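Local coordinates for protein-glutamine gamma-glutamyltransferase (Pseudomonas aeruginosa PAO1, PDB 6G49) that shows transglutaminase activity in vitro through its periplasmic part, joining protein glutamine and lysine side chains, and is critical for the bacterium's viability, at residues A75-R80 with A89-G94; R135-S138 with R144-P147. All coordinates share one frame; numbering follows the deposited sequence. Where two conformers were deposited one is given.

Contact 1 (A75-R80 with A89-G94)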
loop_
_atom_site.group_PDB
_atom_site.type_symbol
_atom_site.label_atom_id
_atom_site.label_comp_id
_atom_site.label_asym_id
_atom_site.label_seq_id
_atom_site.Cartn_x
_atom_site.Cartn_y
_atom_site.Cartn_z
ATOM N N ALA A 75 4.817 1.564 -4.719
ATOM C CA ALA A 75 5.402 0.799 -5.816
ATOM C C ALA A 75 4.342 0.311 -6.776
ATOM O O ALA A 75 4.427 0.549 -7.995
ATOM C CB ALA A 75 6.216 -0.345 -5.306
ATOM N N LEU A 76 3.343 -0.413 -6.242
ATOM C CA LEU A 76 2.300 -0.972 -7.120
ATOM C C LEU A 76 1.049 -1.175 -6.276
ATOM O O LEU A 76 1.080 -1.083 -5.071
ATOM C CB LEU A 76 2.740 -2.287 -7.757
ATOM C CG LEU A 76 2.833 -3.506 -6.855
ATOM C CD1 LEU A 76 2.680 -4.769 -7.711
ATOM C CD2 LEU A 76 4.146 -3.535 -6.073
ATOM N N THR A 77 -0.069 -1.494 -6.945
ATOM C CA THR A 77 -1.277 -1.971 -6.279
ATOM C C THR A 77 -1.523 -3.405 -6.677
ATOM O O THR A 77 -1.124 -3.861 -7.764
ATOM C CB THR A 77 -2.567 -1.168 -6.531
ATOM O OG1 THR A 77 -3.148 -1.539 -7.796
ATOM C CG2 THR A 77 -2.355 0.323 -6.425
ATOM N N MET A 78 -2.190 -4.109 -5.755
ATOM C CA MET A 78 -2.606 -5.490 -5.953
ATOM C C MET A 78 -4.129 -5.534 -5.801
ATOM O O MET A 78 -4.652 -5.305 -4.720
ATOM C CB MET A 78 -1.894 -6.369 -4.929
ATOM C CG MET A 78 -0.369 -6.349 -5.150
ATOM S SD MET A 78 0.466 -7.465 -3.994
ATOM C CE MET A 78 2.149 -6.982 -4.340
ATOM N N GLU A 79 -4.798 -5.813 -6.921
ATOM C CA GLU A 79 -6.243 -5.752 -7.022
ATOM C C GLU A 79 -6.906 -7.114 -7.077
ATOM O O GLU A 79 -8.159 -7.147 -7.087
ATOM C CB GLU A 79 -6.620 -4.924 -8.253
ATOM C CG GLU A 79 -6.337 -3.442 -8.088
ATOM C CD GLU A 79 -6.390 -2.642 -9.379
ATOM O OE1 GLU A 79 -5.658 -3.009 -10.281
ATOM O OE2 GLU A 79 -7.167 -1.663 -9.412
ATOM N N ARG A 80 -6.169 -8.193 -7.192
ATOM C CA ARG A 80 -6.742 -9.538 -7.334
ATOM C C ARG A 80 -6.443 -10.313 -6.053
ATOM O O ARG A 80 -5.316 -10.324 -5.607
ATOM C CB ARG A 80 -6.071 -10.297 -8.474
ATOM C CG ARG A 80 -6.391 -9.646 -9.804
ATOM C CD ARG A 80 -5.731 -10.416 -10.907
ATOM N NE ARG A 80 -6.321 -10.044 -12.166
ATOM C CZ ARG A 80 -5.749 -10.274 -13.344
ATOM N NH1 ARG A 80 -4.551 -10.835 -13.385
ATOM N NH2 ARG A 80 -6.384 -9.925 -14.457
ATOM N N ALA A 89 -2.975 -6.725 -11.165
ATOM C CA ALA A 89 -3.796 -6.880 -12.408
ATOM C C ALA A 89 -3.146 -6.071 -13.518
ATOM O O ALA A 89 -2.463 -5.097 -13.294
ATOM C CB ALA A 89 -5.197 -6.461 -12.132
ATOM N N PRO A 90 -3.465 -6.353 -14.790
ATOM C CA PRO A 90 -3.077 -5.431 -15.862
ATOM C C PRO A 90 -3.694 -4.042 -15.732
ATOM O O PRO A 90 -4.822 -3.905 -15.292
ATOM C CB PRO A 90 -3.575 -6.134 -17.122
ATOM C CG PRO A 90 -3.841 -7.547 -16.716
ATOM C CD PRO A 90 -4.182 -7.546 -15.227
ATOM N N GLN A 91 -2.985 -2.989 -16.192
ATOM C CA GLN A 91 -3.440 -1.589 -16.040
ATOM C C GLN A 91 -3.477 -0.917 -17.428
ATOM O O GLN A 91 -2.879 -1.446 -18.396
ATOM C CB GLN A 91 -2.510 -0.769 -15.122
ATOM C CG GLN A 91 -2.295 -1.364 -13.714
ATOM C CD GLN A 91 -3.566 -1.384 -12.887
ATOM O OE1 GLN A 91 -4.422 -0.510 -12.997
ATOM N NE2 GLN A 91 -3.734 -2.442 -12.107
ATOM N N TRP A 92 -4.086 0.273 -17.482
ATOM C CA TRP A 92 -4.048 1.159 -18.657
ATOM C C TRP A 92 -3.523 2.517 -18.169
ATOM O O TRP A 92 -3.089 2.634 -17.046
ATOM C CB TRP A 92 -5.419 1.242 -19.356
ATOM C CG TRP A 92 -6.601 1.506 -18.464
ATOM C CD1 TRP A 92 -7.144 2.729 -18.159
ATOM C CD2 TRP A 92 -7.439 0.533 -17.802
ATOM N NE1 TRP A 92 -8.247 2.581 -17.358
ATOM C CE2 TRP A 92 -8.436 1.254 -17.095
ATOM C CE3 TRP A 92 -7.425 -0.868 -17.699
ATOM C CZ2 TRP A 92 -9.401 0.617 -16.310
ATOM C CZ3 TRP A 92 -8.389 -1.493 -16.935
ATOM C CH2 TRP A 92 -9.357 -0.758 -16.253
ATOM N N SER A 93 -3.537 3.537 -19.019
ATOM C CA SER A 93 -2.973 4.853 -18.669
ATOM C C SER A 93 -3.791 5.530 -17.559
ATOM O O SER A 93 -5.023 5.424 -17.514
ATOM C CB SER A 93 -2.860 5.747 -19.882
ATOM O OG SER A 93 -2.277 6.992 -19.505
ATOM N N GLY A 94 -3.095 6.198 -16.618
ATOM C CA GLY A 94 -3.748 7.056 -15.621
ATOM C C GLY A 94 -3.375 8.533 -15.756
ATOM O O GLY A 94 -3.775 9.326 -14.939
HETATM O O HOH W 1 -3.442 -4.445 -9.474
HETATM O O HOH W 2 -6.932 -0.570 -11.844
#
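One face of the Arg80 guanidinium rests on the backbone of Ala89, whose CA sits 3.9 Å above the guanidinium plane and over its centre, and Pro90 covers the same face, its CD 3.3 Å from Arg80 NH2. The proline ring crosses the arginine side chain at about a right angle. The second flat pair, the Glu79 carboxylate and the Gln91 amide, meets with planes 29° apart. This is the end of strand 72-81, at a classic beta bulge where Glu79 and Arg80 both face Ala87 of the short antiparallel neighbour 86-87; the loop leaving that neighbour folds back over the two side chains. In one of the two Gln91 conformers, the one described here, Gln91 NE2 donates to Glu79 OE1 at 2.7 Å with an N-H...O angle of 159°. The oxygen is met on its syn side, somewhat out of the carboxylate plane, while it lies almost in the plane of the amide. Gln91 reaches this oxygen by a bend at CB-CG (chi2 -65°) that turns its amide back toward Ala89, and NE2 also makes a weak bond to Ala89 O. Two waters add to the network round Glu79. One donates to Thr77 O and Glu79 OE1 and accepts from Ala89 N, linking strand and loop; Thr77 OG1 itself bonds to Asp139. Salt bridges from Arg175 to OE1 and from Arg262 to OE2 tie the buried Glu79 carboxylate to helix 170-175 and strand 261-265, and would be expected to favour its ionised form. Arg175 also bonds to Pro90 O, while Ser138 OG bonds to Gln91 OE1. The second water bridges the two side chains, donating at 2.7 Å to Glu79 OE2 and at 2.8 Å to Gln91 OE1.

Contact 2 (R135-S138 with R144-P147); sequences RLMS and RRQP. With PO4 (phosphate ion), chain F.
Arg145, in one of its two conformers, approaches Arg135 and Met137 with the end of a folded side chain; the contact depends on that conformer. From CB the chain bends at CB-CG (chi2 58°) and again at CG-CD, which carries the guanidinium back toward 135-138. CB, CG, CD and NE make no close approach to that segment, and contact begins at the two terminal nitrogens. NH1 comes to 4.4 Å from Met137 CE, and NH2 to 4.1 Å from Arg135 NE; both partners lie at the edge of the Arg145 guanidinium, near its plane. The two guanidinium planes are 41° apart, and the like charges probably repel somewhat, though both arginines are exposed to solvent. The arrangement belongs to a beta hairpin: strand 134-136 pairs antiparallel with 142-144, and the backbone of Arg145, next along the chain, bonds to Asp133. The CB of Arg144 is directed away from 135-138, and its extended chain ends at a phosphate ion probably brought in by crystallisation. Its NH2 donates to phosphate O4 at 2.9 Å, nearly straight at 168°, whereas NH1 bonds only weakly to O2. The same NH1 donates to Gln146 O at 3.0 Å, from above the carbonyl plane.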
loop_
_atom_site.group_PDB
_atom_site.type_symbol
_atom_site.label_atom_id
_atom_site.label_comp_id
_atom_site.label_asym_id
_atom_site.label_seq_id
_atom_site.Cartn_x
_atom_site.Cartn_y
_atom_site.Cartn_z
ATOM N N ARG A 135 5.246 5.506 -17.127
ATOM C CA ARG A 135 3.963 6.096 -17.180
ATOM C C ARG A 135 3.207 5.901 -15.862
ATOM O O ARG A 135 3.326 4.806 -15.286
ATOM C CB ARG A 135 3.154 5.364 -18.249
ATOM C CG ARG A 135 1.807 5.990 -18.542
ATOM C CD ARG A 135 1.042 5.249 -19.647
ATOM N NE ARG A 135 1.580 5.437 -20.995
ATOM C CZ ARG A 135 1.177 6.370 -21.864
ATOM N NH1 ARG A 135 0.406 7.372 -21.469
ATOM N NH2 ARG A 135 1.555 6.292 -23.128
ATOM N N LEU A 136 2.435 6.910 -15.458
ATOM C CA LEU A 136 1.510 6.774 -14.353
ATOM C C LEU A 136 0.317 5.966 -14.858
ATOM O O LEU A 136 -0.382 6.382 -15.804
ATOM C CB LEU A 136 1.081 8.140 -13.853
ATOM C CG LEU A 136 0.164 8.135 -12.646
ATOM C CD1 LEU A 136 0.921 7.730 -11.410
ATOM C CD2 LEU A 136 -0.516 9.489 -12.467
ATOM N N MET A 137 0.082 4.815 -14.244
ATOM C CA MET A 137 -0.979 3.908 -14.713
ATOM C C MET A 137 -2.297 4.219 -13.989
ATOM O O MET A 137 -2.386 5.095 -13.099
ATOM C CB MET A 137 -0.543 2.446 -14.538
ATOM C CG MET A 137 0.794 2.088 -15.150
ATOM S SD MET A 137 0.858 2.530 -16.939
ATOM C CE MET A 137 -0.123 1.146 -17.531
ATOM N N SER A 138 -3.366 3.497 -14.375
ATOM C CA SER A 138 -4.707 3.749 -13.922
ATOM C C SER A 138 -4.857 3.555 -12.404
ATOM O O SER A 138 -5.744 4.172 -11.831
ATOM C CB SER A 138 -5.735 2.849 -14.658
ATOM O OG SER A 138 -5.283 1.522 -14.882
ATOM N N ARG A 144 7.391 1.270 -15.673
ATOM C CA ARG A 144 8.477 1.446 -16.634
ATOM C C ARG A 144 8.332 0.401 -17.752
ATOM O O ARG A 144 7.792 -0.667 -17.543
ATOM C CB ARG A 144 9.805 1.272 -15.918
ATOM C CG ARG A 144 11.014 1.787 -16.682
ATOM C CD ARG A 144 12.213 1.761 -15.745
ATOM N NE ARG A 144 13.457 2.212 -16.382
ATOM C CZ ARG A 144 14.439 1.415 -16.773
ATOM N NH1 ARG A 144 14.345 0.104 -16.666
ATOM N NH2 ARG A 144 15.563 1.935 -17.224
ATOM N N ARG A 145 8.825 0.735 -18.955
ATOM C CA ARG A 145 8.642 -0.188 -20.075
ATOM C C ARG A 145 9.488 -1.460 -19.881
ATOM O O ARG A 145 9.116 -2.504 -20.401
ATOM C CB ARG A 145 8.872 0.523 -21.416
ATOM C CG ARG A 145 7.622 0.605 -22.292
ATOM C CD ARG A 145 6.405 1.311 -21.693
ATOM N NE ARG A 145 5.521 0.482 -20.855
ATOM C CZ ARG A 145 4.308 0.839 -20.421
ATOM N NH1 ARG A 145 3.634 0.045 -19.607
ATOM N NH2 ARG A 145 3.770 1.986 -20.799
ATOM N N GLN A 146 10.598 -1.395 -19.146
ATOM C CA GLN A 146 11.417 -2.528 -18.858
ATOM C C GLN A 146 11.714 -2.567 -17.373
ATOM O O GLN A 146 11.805 -1.515 -16.703
ATOM C CB GLN A 146 12.747 -2.408 -19.606
ATOM C CG GLN A 146 12.540 -2.501 -21.106
ATOM C CD GLN A 146 13.890 -2.594 -21.755
ATOM O OE1 GLN A 146 14.662 -1.642 -21.729
ATOM N NE2 GLN A 146 14.193 -3.770 -22.277
ATOM N N PRO A 147 12.059 -3.745 -16.845
ATOM C CA PRO A 147 12.417 -3.844 -15.442
ATOM C C PRO A 147 13.704 -3.080 -15.139
ATOM O O PRO A 147 14.594 -2.968 -15.988
ATOM C CB PRO A 147 12.664 -5.328 -15.195
ATOM C CG PRO A 147 12.031 -6.026 -16.357
ATOM C CD PRO A 147 12.066 -5.054 -17.527
HETATM P P PO4 F . 17.630 -1.192 -17.771
HETATM O O1 PO4 F . 16.603 -2.027 -18.529
HETATM O O2 PO4 F . 17.432 -1.198 -16.262
HETATM O O3 PO4 F . 19.030 -1.767 -17.895
HETATM O O4 PO4 F . 17.547 0.183 -18.441
#

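Overall arrangement
Contact 1 comes first along the chain and contact 2 follows it, both in the TgpA N-terminal domain region of the periplasmic part. Their centres are about 10 Å apart, and both reach the branched antiparallel sheet, in which strand 120-124 pairs with both 72-81 and 142-144. They touch directly: the loop 89-94 runs beside 135-138, with probable backbone hydrogen bonds from Ser138 N to Trp92 O and from Gly94 N to Leu136 O. The loop of contact 1 is thus joined to the hairpin of contact 2, away from the catalytic residues inferred by similarity, Cys243, His287 and Asp303.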